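PDB 3H4X: phosphatidylinositol-specific phospholipase C1 from Streptomyces antibioticus, which belongs to the calcium-dependent phosphoinositide phospholipase C family and folds as a single chain around a parallel-stranded beta barrel ringed by helices. Local coordinates for residues 57-62 with 122-127. Numbering follows the deposited sequence.
Sequences ALLELD and RPILLK. With EOH (ethanol), chain T.
Leu-58, Leu-59 and Glu-60 pair with Leu-125, Leu-126 and Lys-127 as neighbouring parallel strands, their axes 4.6 Å apart and inclined by 23°. Four backbone hydrogen bonds alternate between them: Leu-125 N to Ala-57 O, Leu-59 N to Leu-125 O, Lys-127 N to Leu-59 O and Leu-61 N to Lys-127 O, the last at 2.8 Å. At the start of the ladder a water donates to both Ala-57 O and Pro-123 O, so Ala-57 O accepts two bonds. On one face Leu-58 runs alongside Leu-125, CD1 against CD2 at 3.8 Å. Next along this face, Glu-60 and Lys-127 run out together: each has CG anti to its own N (chi1 -172° and 171°) and an extended chain beyond, which, in the conformer given here, one of two for Glu-60, lays Glu-60 OE2 3.4 Å from Lys-127 CE. In that conformer their salt bridge is long, OE2 to NZ 3.8 Å, and an ethanol oxygen spans the pair, accepting from Lys-127 NZ at 2.8 Å and donating weakly to Glu-60 OE2. Lys-127 also forms a salt bridge with Asp-260 of strand 258-262. On the other face Leu-59 CB meets Leu-126 CD1 at 4.0 Å, and Leu-59 CD1 approaches Ile-124 CG2. Helices 48-52 and 104-117 cover this leucine-rich face, while strands 31-36 and 189-195 continue the TIM-type barrel beyond 57-62 and 122-127 respectively.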
ATOM      1  N   ALA A  57       1.495  -0.197  10.335  1.00  7.62           N
ATOM      2  CA  ALA A  57       1.563   0.993   9.491  1.00  7.49           C
ATOM      3  C   ALA A  57       1.076   0.726   8.068  1.00  6.92           C
ATOM      4  O   ALA A  57       0.747   1.655   7.325  1.00  7.09           O
ATOM      5  CB  ALA A  57       2.983   1.500   9.455  1.00  7.93           C
ATOM      6  N   LEU A  58       1.069  -0.547   7.687  1.00  6.87           N
ATOM      7  CA  LEU A  58       0.711  -0.950   6.337  1.00  6.73           C
ATOM      8  C   LEU A  58      -0.148  -2.200   6.435  1.00  6.48           C
ATOM      9  O   LEU A  58       0.192  -3.133   7.158  1.00  6.91           O
ATOM     10  CB  LEU A  58       1.978  -1.212   5.509  1.00  6.99           C
ATOM     11  CG  LEU A  58       1.837  -1.691   4.057  1.00  6.95           C
ATOM     12  CD1 LEU A  58       3.128  -1.439   3.300  1.00  7.93           C
ATOM     13  CD2 LEU A  58       1.454  -3.155   3.964  1.00  7.85           C
ATOM     14  N   LEU A  59      -1.281  -2.186   5.743  1.00  6.43           N
ATOM     15  CA  LEU A  59      -2.180  -3.330   5.689  1.00  6.62           C
ATOM     16  C   LEU A  59      -2.391  -3.661   4.231  1.00  6.88           C
ATOM     17  O   LEU A  59      -2.730  -2.784   3.435  1.00  7.36           O
ATOM     18  CB  LEU A  59      -3.522  -2.996   6.338  1.00  6.94           C
ATOM     19  CG  LEU A  59      -3.469  -2.600   7.812  1.00  7.90           C
ATOM     20  CD1 LEU A  59      -4.837  -2.133   8.271  1.00  9.37           C
ATOM     21  CD2 LEU A  59      -2.965  -3.742   8.681  1.00  8.81           C
ATOM     22  N   GLU A  60      -2.198  -4.923   3.870  1.00  7.33           N
ATOM     23  CA  GLU A  60      -2.274  -5.306   2.471  1.00  8.18           C
ATOM     24  C   GLU A  60      -3.587  -6.003   2.134  1.00  8.00           C
ATOM     25  O   GLU A  60      -4.082  -6.837   2.901  1.00  8.35           O
ATOM     26  CB  GLU A  60      -1.078  -6.177   2.121  1.00  9.12           C
ATOM     27  CG  GLU A  60      -0.933  -6.481   0.651  1.00 11.43           C
ATOM     28  CD  GLU A  60       0.292  -7.320   0.380  0.55 15.45           C
ATOM     29  OE1 GLU A  60       1.023  -7.629   1.347  0.55 17.29           O
ATOM     30  OE2 GLU A  60       0.524  -7.670  -0.792  0.55 18.08           O
ATOM     31  N   LEU A  61      -4.133  -5.635   0.976  1.00  8.15           N
ATOM     32  CA  LEU A  61      -5.407  -6.141   0.467  1.00  9.01           C
ATOM     33  C   LEU A  61      -5.230  -6.668  -0.947  1.00  8.47           C
ATOM     34  O   LEU A  61      -4.545  -6.043  -1.761  1.00  9.34           O
ATOM     35  CB  LEU A  61      -6.433  -5.010   0.395  1.00 10.05           C
ATOM     36  CG  LEU A  61      -6.802  -4.272   1.673  1.00 12.63           C
ATOM     37  CD1 LEU A  61      -7.810  -3.176   1.382  1.00 14.80           C
ATOM     38  CD2 LEU A  61      -7.351  -5.245   2.696  1.00 13.38           C
ATOM     39  N   ASP A  62      -5.874  -7.796  -1.243  1.00  8.09           N
ATOM     40  CA  ASP A  62      -5.895  -8.370  -2.591  1.00  8.07           C
ATOM     41  C   ASP A  62      -7.261  -8.121  -3.224  1.00  7.98           C
ATOM     42  O   ASP A  62      -8.280  -8.562  -2.686  1.00  8.41           O
ATOM     43  CB  ASP A  62      -5.628  -9.876  -2.539  1.00  8.71           C
ATOM     44  CG  ASP A  62      -4.211 -10.212  -2.114  1.00  9.70           C
ATOM     45  OD1 ASP A  62      -3.284  -9.431  -2.414  1.00 12.46           O
ATOM     46  OD2 ASP A  62      -4.016 -11.270  -1.485  1.00 10.58           O
ATOM     47  N   ARG A 122      -2.867   7.089  13.711  1.00  9.70           N
ATOM     48  CA  ARG A 122      -1.638   6.975  12.938  1.00  9.45           C
ATOM     49  C   ARG A 122      -1.960   6.901  11.448  1.00  8.94           C
ATOM     50  O   ARG A 122      -2.986   6.344  11.055  1.00  8.64           O
ATOM     51  CB  ARG A 122      -0.890   5.711  13.347  1.00  9.69           C
ATOM     52  CG  ARG A 122      -1.562   4.437  12.847  1.00 10.12           C
ATOM     53  CD  ARG A 122      -1.062   3.206  13.575  1.00 10.65           C
ATOM     54  NE  ARG A 122      -1.534   1.981  12.939  1.00 10.52           N
ATOM     55  CZ  ARG A 122      -2.728   1.428  13.140  1.00  9.68           C
ATOM     56  NH1 ARG A 122      -3.604   1.983  13.970  1.00 10.66           N
ATOM     57  NH2 ARG A 122      -3.048   0.310  12.506  1.00  9.78           N
ATOM     58  N   PRO A 123      -1.082   7.446  10.599  1.00  8.67           N
ATOM     59  CA  PRO A 123      -1.317   7.271   9.167  1.00  8.46           C
ATOM     60  C   PRO A 123      -1.201   5.795   8.801  1.00  7.85           C
ATOM     61  O   PRO A 123      -0.318   5.096   9.305  1.00  8.12           O
ATOM     62  CB  PRO A 123      -0.191   8.082   8.522  1.00  8.96           C
ATOM     63  CG  PRO A 123       0.882   8.132   9.563  1.00  9.13           C
ATOM     64  CD  PRO A 123       0.169   8.170  10.883  1.00  9.15           C
ATOM     65  N   ILE A 124      -2.086   5.325   7.929  1.00  7.52           N
ATOM     66  CA  ILE A 124      -2.096   3.924   7.539  1.00  7.60           C
ATOM     67  C   ILE A 124      -2.033   3.820   6.026  1.00  7.17           C
ATOM     68  O   ILE A 124      -2.798   4.472   5.315  1.00  7.40           O
ATOM     69  CB  ILE A 124      -3.343   3.191   8.078  1.00  8.05           C
ATOM     70  CG1 ILE A 124      -3.291   3.134   9.610  1.00  8.97           C
ATOM     71  CG2 ILE A 124      -3.447   1.794   7.479  1.00  9.16           C
ATOM     72  CD1 ILE A 124      -4.563   2.637  10.256  1.00 11.04           C
ATOM     73  N   LEU A 125      -1.101   3.006   5.543  1.00  6.69           N
ATOM     74  CA  LEU A 125      -0.977   2.729   4.122  1.00  6.74           C
ATOM     75  C   LEU A 125      -1.714   1.441   3.805  1.00  6.77           C
ATOM     76  O   LEU A 125      -1.421   0.389   4.384  1.00  6.81           O
ATOM     77  CB  LEU A 125       0.498   2.597   3.735  1.00  7.38           C
ATOM     78  CG  LEU A 125       0.792   2.235   2.275  1.00  7.80           C
ATOM     79  CD1 LEU A 125       0.207   3.265   1.314  1.00  8.49           C
ATOM     80  CD2 LEU A 125       2.291   2.073   2.038  1.00  9.61           C
ATOM     81  N   LEU A 126      -2.690   1.537   2.908  1.00  6.73           N
ATOM     82  CA  LEU A 126      -3.359   0.360   2.373  1.00  7.54           C
ATOM     83  C   LEU A 126      -2.652  -0.030   1.096  1.00  7.17           C
ATOM     84  O   LEU A 126      -2.713   0.692   0.091  1.00  7.67           O
ATOM     85  CB  LEU A 126      -4.820   0.651   2.050  1.00  8.77           C
ATOM     86  CG  LEU A 126      -5.747   0.889   3.233  1.00 11.75           C
ATOM     87  CD1 LEU A 126      -5.487  -0.127   4.330  1.00 13.83           C
ATOM     88  CD2 LEU A 126      -5.546   2.300   3.747  1.00 13.86           C
ATOM     89  N   LYS A 127      -1.963  -1.159   1.138  1.00  7.01           N
ATOM     90  CA  LYS A 127      -1.299  -1.668  -0.036  1.00  7.07           C
ATOM     91  C   LYS A 127      -2.269  -2.570  -0.761  1.00  7.14           C
ATOM     92  O   LYS A 127      -2.753  -3.554  -0.203  1.00  8.25           O
ATOM     93  CB  LYS A 127      -0.050  -2.442   0.352  1.00  7.34           C
ATOM     94  CG  LYS A 127       0.586  -3.181  -0.804  1.00  7.93           C
ATOM     95  CD  LYS A 127       1.849  -3.882  -0.371  1.00  9.04           C
ATOM     96  CE  LYS A 127       2.298  -4.880  -1.415  1.00  9.18           C
ATOM     97  NZ  LYS A 127       3.614  -5.480  -1.065  1.00  8.88           N
TER
HETATM   98  C1  EOH T 358       4.275  -7.904  -3.021  1.00 17.05           C
HETATM   99  C2  EOH T 358       4.543  -9.167  -3.836  1.00 16.49           C
HETATM  100  O   EOH T 358       3.538  -8.155  -1.841  1.00 16.57           O
HETATM  101  O   HOH W   1       1.578   4.281   7.514  1.00  8.04           O